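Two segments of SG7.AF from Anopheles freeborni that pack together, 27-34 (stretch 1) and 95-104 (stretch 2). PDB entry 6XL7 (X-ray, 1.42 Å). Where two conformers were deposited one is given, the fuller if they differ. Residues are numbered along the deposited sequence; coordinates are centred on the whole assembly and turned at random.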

ATOM      1  N   GLN A  27       3.011 -12.136   4.619  1.00 16.28           N
ATOM      2  CA  GLN A  27       3.342 -12.375   3.217  1.00 18.81           C
ATOM      3  C   GLN A  27       2.265 -11.823   2.294  1.00 16.57           C
ATOM      4  O   GLN A  27       2.571 -11.182   1.282  1.00 17.22           O
ATOM      5  CB  GLN A  27       3.574 -13.868   2.977  1.00 22.26           C
ATOM      6  CG  GLN A  27       4.847 -14.381   3.629  1.00 29.80           C
ATOM      7  CD  GLN A  27       4.884 -15.891   3.748  1.00 42.55           C
ATOM      8  OE1 GLN A  27       4.044 -16.595   3.184  1.00 46.96           O
ATOM      9  NE2 GLN A  27       5.861 -16.399   4.493  1.00 40.09           N
ATOM     10  N   SER A  28       0.997 -12.050   2.627  1.00 14.93           N
ATOM     11  CA  SER A  28      -0.085 -11.525   1.797  0.68 13.21           C
ATOM     12  C   SER A  28      -0.184 -10.012   1.907  1.00 13.04           C
ATOM     13  O   SER A  28      -0.420  -9.324   0.904  1.00 13.00           O
ATOM     14  CB  SER A  28      -1.422 -12.177   2.169  0.68 13.36           C
ATOM     15  OG  SER A  28      -1.526 -13.464   1.591  0.68 16.20           O
ATOM     16  N   ALA A  29      -0.013  -9.467   3.113  1.00 11.86           N
ATOM     17  CA  ALA A  29      -0.085  -8.017   3.278  1.00 11.56           C
ATOM     18  C   ALA A  29       1.007  -7.320   2.478  1.00 12.24           C
ATOM     19  O   ALA A  29       0.742  -6.344   1.767  1.00 13.13           O
ATOM     20  CB  ALA A  29       0.011  -7.655   4.754  1.00 13.14           C
ATOM     21  N   LYS A  30       2.237  -7.832   2.560  1.00 13.01           N
ATOM     22  CA  LYS A  30       3.347  -7.235   1.824  1.00 12.62           C
ATOM     23  C   LYS A  30       3.179  -7.409   0.325  1.00 13.25           C
ATOM     24  O   LYS A  30       3.435  -6.468  -0.443  1.00 14.77           O
ATOM     25  CB  LYS A  30       4.671  -7.819   2.308  1.00 14.32           C
ATOM     26  CG  LYS A  30       5.019  -7.410   3.727  1.00 16.13           C
ATOM     27  CD  LYS A  30       6.246  -8.172   4.235  1.00 18.95           C
ATOM     28  CE  LYS A  30       6.505  -7.869   5.698  1.00 21.72           C
ATOM     29  NZ  LYS A  30       7.623  -8.687   6.249  1.00 25.25           N
ATOM     30  N   PHE A  31       2.735  -8.587  -0.122  1.00 14.05           N
ATOM     31  CA  PHE A  31       2.512  -8.795  -1.551  0.63 15.44           C
ATOM     32  C   PHE A  31       1.493  -7.811  -2.098  1.00 15.66           C
ATOM     33  O   PHE A  31       1.648  -7.287  -3.206  1.00 15.70           O
ATOM     34  CB  PHE A  31       2.034 -10.225  -1.824  0.63 17.98           C
ATOM     35  CG  PHE A  31       1.331 -10.379  -3.150  0.63 18.43           C
ATOM     36  CD1 PHE A  31       2.062 -10.474  -4.326  0.63 20.68           C
ATOM     37  CD2 PHE A  31      -0.056 -10.408  -3.224  0.63 21.61           C
ATOM     38  CE1 PHE A  31       1.428 -10.597  -5.548  0.63 21.53           C
ATOM     39  CE2 PHE A  31      -0.697 -10.534  -4.444  0.63 22.51           C
ATOM     40  CZ  PHE A  31       0.046 -10.632  -5.608  0.63 22.74           C
ATOM     41  N   GLY A  32       0.426  -7.559  -1.337  1.00 13.31           N
ATOM     42  CA  GLY A  32      -0.578  -6.617  -1.799  1.00 12.17           C
ATOM     43  C   GLY A  32       0.002  -5.240  -2.048  1.00 11.82           C
ATOM     44  O   GLY A  32      -0.236  -4.631  -3.094  1.00 11.89           O
ATOM     45  N   VAL A  33       0.769  -4.730  -1.083  1.00 11.12           N
ATOM     46  CA  VAL A  33       1.373  -3.407  -1.240  1.00 11.42           C
ATOM     47  C   VAL A  33       2.357  -3.404  -2.405  1.00 11.29           C
ATOM     48  O   VAL A  33       2.383  -2.456  -3.204  1.00 11.94           O
ATOM     49  CB  VAL A  33       2.019  -2.947   0.083  1.00 11.86           C
ATOM     50  CG1 VAL A  33       2.829  -1.670  -0.128  1.00 13.57           C
ATOM     51  CG2 VAL A  33       0.953  -2.714   1.132  1.00 11.94           C
ATOM     52  N   GLN A  34       3.162  -4.462  -2.532  1.00 12.71           N
ATOM     53  CA  GLN A  34       4.147  -4.525  -3.613  1.00 13.29           C
ATOM     54  C   GLN A  34       3.470  -4.521  -4.976  1.00 14.47           C
ATOM     55  O   GLN A  34       3.876  -3.785  -5.887  1.00 14.57           O
ATOM     56  CB  GLN A  34       4.989  -5.801  -3.486  1.00 17.32           C
ATOM     57  CG  GLN A  34       5.882  -5.904  -2.259  1.00 29.53           C
ATOM     58  CD  GLN A  34       6.418  -7.313  -2.008  1.00 31.45           C
ATOM     59  OE1 GLN A  34       5.772  -8.312  -2.338  1.00 41.58           O
ATOM     60  NE2 GLN A  34       7.598  -7.394  -1.407  1.00 39.08           N
ATOM     61  N   ALA A  95     -10.669 -12.356   3.203  1.00 10.85           N
ATOM     62  CA  ALA A  95     -10.467 -10.917   3.342  1.00  9.21           C
ATOM     63  C   ALA A  95      -9.514 -10.346   2.299  1.00 10.42           C
ATOM     64  O   ALA A  95      -9.472  -9.121   2.127  1.00 11.77           O
ATOM     65  CB  ALA A  95      -9.919 -10.595   4.741  1.00 11.35           C
ATOM     66  N   LYS A  96      -8.768 -11.198   1.596  1.00 10.27           N
ATOM     67  CA  LYS A  96      -7.725 -10.740   0.690  1.00 12.24           C
ATOM     68  C   LYS A  96      -8.240 -10.023  -0.557  1.00  9.83           C
ATOM     69  O   LYS A  96      -7.664  -8.986  -0.922  1.00 10.83           O
ATOM     70  CB  LYS A  96      -6.788 -11.892   0.336  1.00 12.05           C
ATOM     71  CG  LYS A  96      -5.576 -11.480  -0.491  1.00 14.91           C
ATOM     72  CD  LYS A  96      -4.665 -12.681  -0.715  1.00 19.27           C
ATOM     73  CE  LYS A  96      -3.444 -12.319  -1.541  1.00 28.53           C
ATOM     74  NZ  LYS A  96      -2.513 -13.480  -1.655  1.00 36.25           N
ATOM     75  N   PRO A  97      -9.297 -10.489  -1.236  1.00 10.93           N
ATOM     76  CA  PRO A  97      -9.716  -9.768  -2.456  1.00 11.68           C
ATOM     77  C   PRO A  97     -10.116  -8.325  -2.201  1.00 11.80           C
ATOM     78  O   PRO A  97      -9.769  -7.433  -2.992  1.00 11.40           O
ATOM     79  CB  PRO A  97     -10.868 -10.627  -2.999  1.00 12.52           C
ATOM     80  CG  PRO A  97     -10.551 -12.023  -2.476  1.00 12.35           C
ATOM     81  CD  PRO A  97      -9.997 -11.786  -1.106  1.00 11.47           C
ATOM     82  N   SER A  98     -10.823  -8.053  -1.107  1.00 11.59           N
ATOM     83  CA  SER A  98     -11.198  -6.669  -0.832  1.00 11.15           C
ATOM     84  C   SER A  98      -9.994  -5.826  -0.437  1.00 10.15           C
ATOM     85  O   SER A  98      -9.959  -4.625  -0.736  1.00 10.55           O
ATOM     86  CB  SER A  98     -12.317  -6.587   0.204  1.00 14.74           C
ATOM     87  OG  SER A  98     -11.943  -7.152   1.433  1.00 16.46           O
ATOM     88  N   TYR A  99      -8.995  -6.438   0.201  1.00  9.00           N
ATOM     89  CA  TYR A  99      -7.737  -5.750   0.481  1.00  9.66           C
ATOM     90  C   TYR A  99      -7.072  -5.309  -0.815  1.00 10.30           C
ATOM     91  O   TYR A  99      -6.709  -4.137  -0.977  1.00 10.86           O
ATOM     92  CB  TYR A  99      -6.830  -6.709   1.255  1.00 10.03           C
ATOM     93  CG  TYR A  99      -5.427  -6.226   1.528  1.00  9.56           C
ATOM     94  CD1 TYR A  99      -5.201  -5.074   2.273  1.00 10.13           C
ATOM     95  CD2 TYR A  99      -4.325  -6.960   1.075  1.00 10.15           C
ATOM     96  CE1 TYR A  99      -3.905  -4.646   2.546  1.00  9.85           C
ATOM     97  CE2 TYR A  99      -3.036  -6.541   1.334  1.00 10.13           C
ATOM     98  CZ  TYR A  99      -2.834  -5.386   2.071  1.00  9.74           C
ATOM     99  OH  TYR A  99      -1.560  -4.929   2.367  1.00 11.62           O
ATOM    100  N   LEU A 100      -6.904  -6.237  -1.753  1.00 10.11           N
ATOM    101  CA  LEU A 100      -6.232  -5.910  -3.008  1.00 12.37           C
ATOM    102  C   LEU A 100      -7.001  -4.854  -3.794  1.00 11.48           C
ATOM    103  O   LEU A 100      -6.398  -3.916  -4.336  1.00 12.13           O
ATOM    104  CB  LEU A 100      -6.060  -7.178  -3.837  1.00 12.29           C
ATOM    105  CG  LEU A 100      -5.178  -8.251  -3.194  1.00 12.62           C
ATOM    106  CD1 LEU A 100      -5.112  -9.474  -4.079  1.00 15.39           C
ATOM    107  CD2 LEU A 100      -3.775  -7.716  -2.923  1.00 14.13           C
ATOM    108  N   THR A 101      -8.330  -4.986  -3.872  1.00 11.95           N
ATOM    109  CA  THR A 101      -9.150  -3.986  -4.554  1.00 12.24           C
ATOM    110  C   THR A 101      -8.999  -2.611  -3.911  1.00 12.37           C
ATOM    111  O   THR A 101      -8.881  -1.597  -4.615  1.00 12.83           O
ATOM    112  CB  THR A 101     -10.615  -4.417  -4.547  1.00 14.27           C
ATOM    113  OG1 THR A 101     -10.759  -5.644  -5.274  1.00 16.30           O
ATOM    114  CG2 THR A 101     -11.498  -3.352  -5.171  1.00 15.40           C
ATOM    115  N   ALA A 102      -8.983  -2.553  -2.580  1.00 11.16           N
ATOM    116  CA  ALA A 102      -8.859  -1.265  -1.907  1.00 10.69           C
ATOM    117  C   ALA A 102      -7.493  -0.642  -2.176  1.00 10.54           C
ATOM    118  O   ALA A 102      -7.390   0.580  -2.358  1.00 11.15           O
ATOM    119  CB  ALA A 102      -9.113  -1.432  -0.407  1.00 12.62           C
ATOM    120  N   LEU A 103      -6.434  -1.455  -2.208  1.00 10.71           N
ATOM    121  CA  LEU A 103      -5.112  -0.926  -2.543  1.00 10.72           C
ATOM    122  C   LEU A 103      -5.094  -0.408  -3.971  1.00 10.84           C
ATOM    123  O   LEU A 103      -4.470   0.622  -4.258  1.00 12.12           O
ATOM    124  CB  LEU A 103      -4.036  -1.994  -2.360  1.00 10.92           C
ATOM    125  CG  LEU A 103      -3.778  -2.470  -0.928  1.00 10.30           C
ATOM    126  CD1 LEU A 103      -2.699  -3.538  -0.931  1.00 13.38           C
ATOM    127  CD2 LEU A 103      -3.399  -1.326   0.011  1.00 12.68           C
ATOM    128  N   GLY A 104      -5.776  -1.103  -4.880  1.00 11.43           N
ATOM    129  CA  GLY A 104      -5.839  -0.643  -6.256  1.00 13.14           C
ATOM    130  C   GLY A 104      -6.526   0.701  -6.388  1.00 13.50           C
ATOM    131  O   GLY A 104      -6.132   1.534  -7.212  1.00 14.85           O
TER

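Helices that pack closely often do so where one of them carries a glycine, and this pair from SG7.AF illustrates the principle. Both stretches are helical and run in broadly the same direction, their axes inclined by 28° and 9.7 Å apart at closest approach. The backbones draw nearest at Gly32, whose CA lies 5.8 Å from the CA of Leu100; between the CA atoms of Ser28 and Lys96 the gap is 7.8 Å.

Gly32 has no side chain, and the partner helix fills the space. Leu100 CD2 rests 3.6 Å from Gly32 CA, and Leu103 CD1 sits 3.4 Å from Gly32 C. A CB modelled on Gly32 would point toward the other helix and clash with Tyr99 CE2 at 2.5 Å.

Tyr99 lies across this bare surface, and its hydroxyl donates a hydrogen bond to a backbone carbonyl, with OH 2.8 Å from Ala29 O. That oxygen also accepts the helical bond from Val33 N, at 3.3 Å, so one carbonyl serves both helix and contact. Beside it, Val33 CG2 approaches Tyr99 OH to 3.6 Å.

Toward the N-terminal end the contact becomes more polar: Lys96, all-t and extended, reaches over to give a weak hydrogen bond from NZ to Ser28 OG at 3.4 Å.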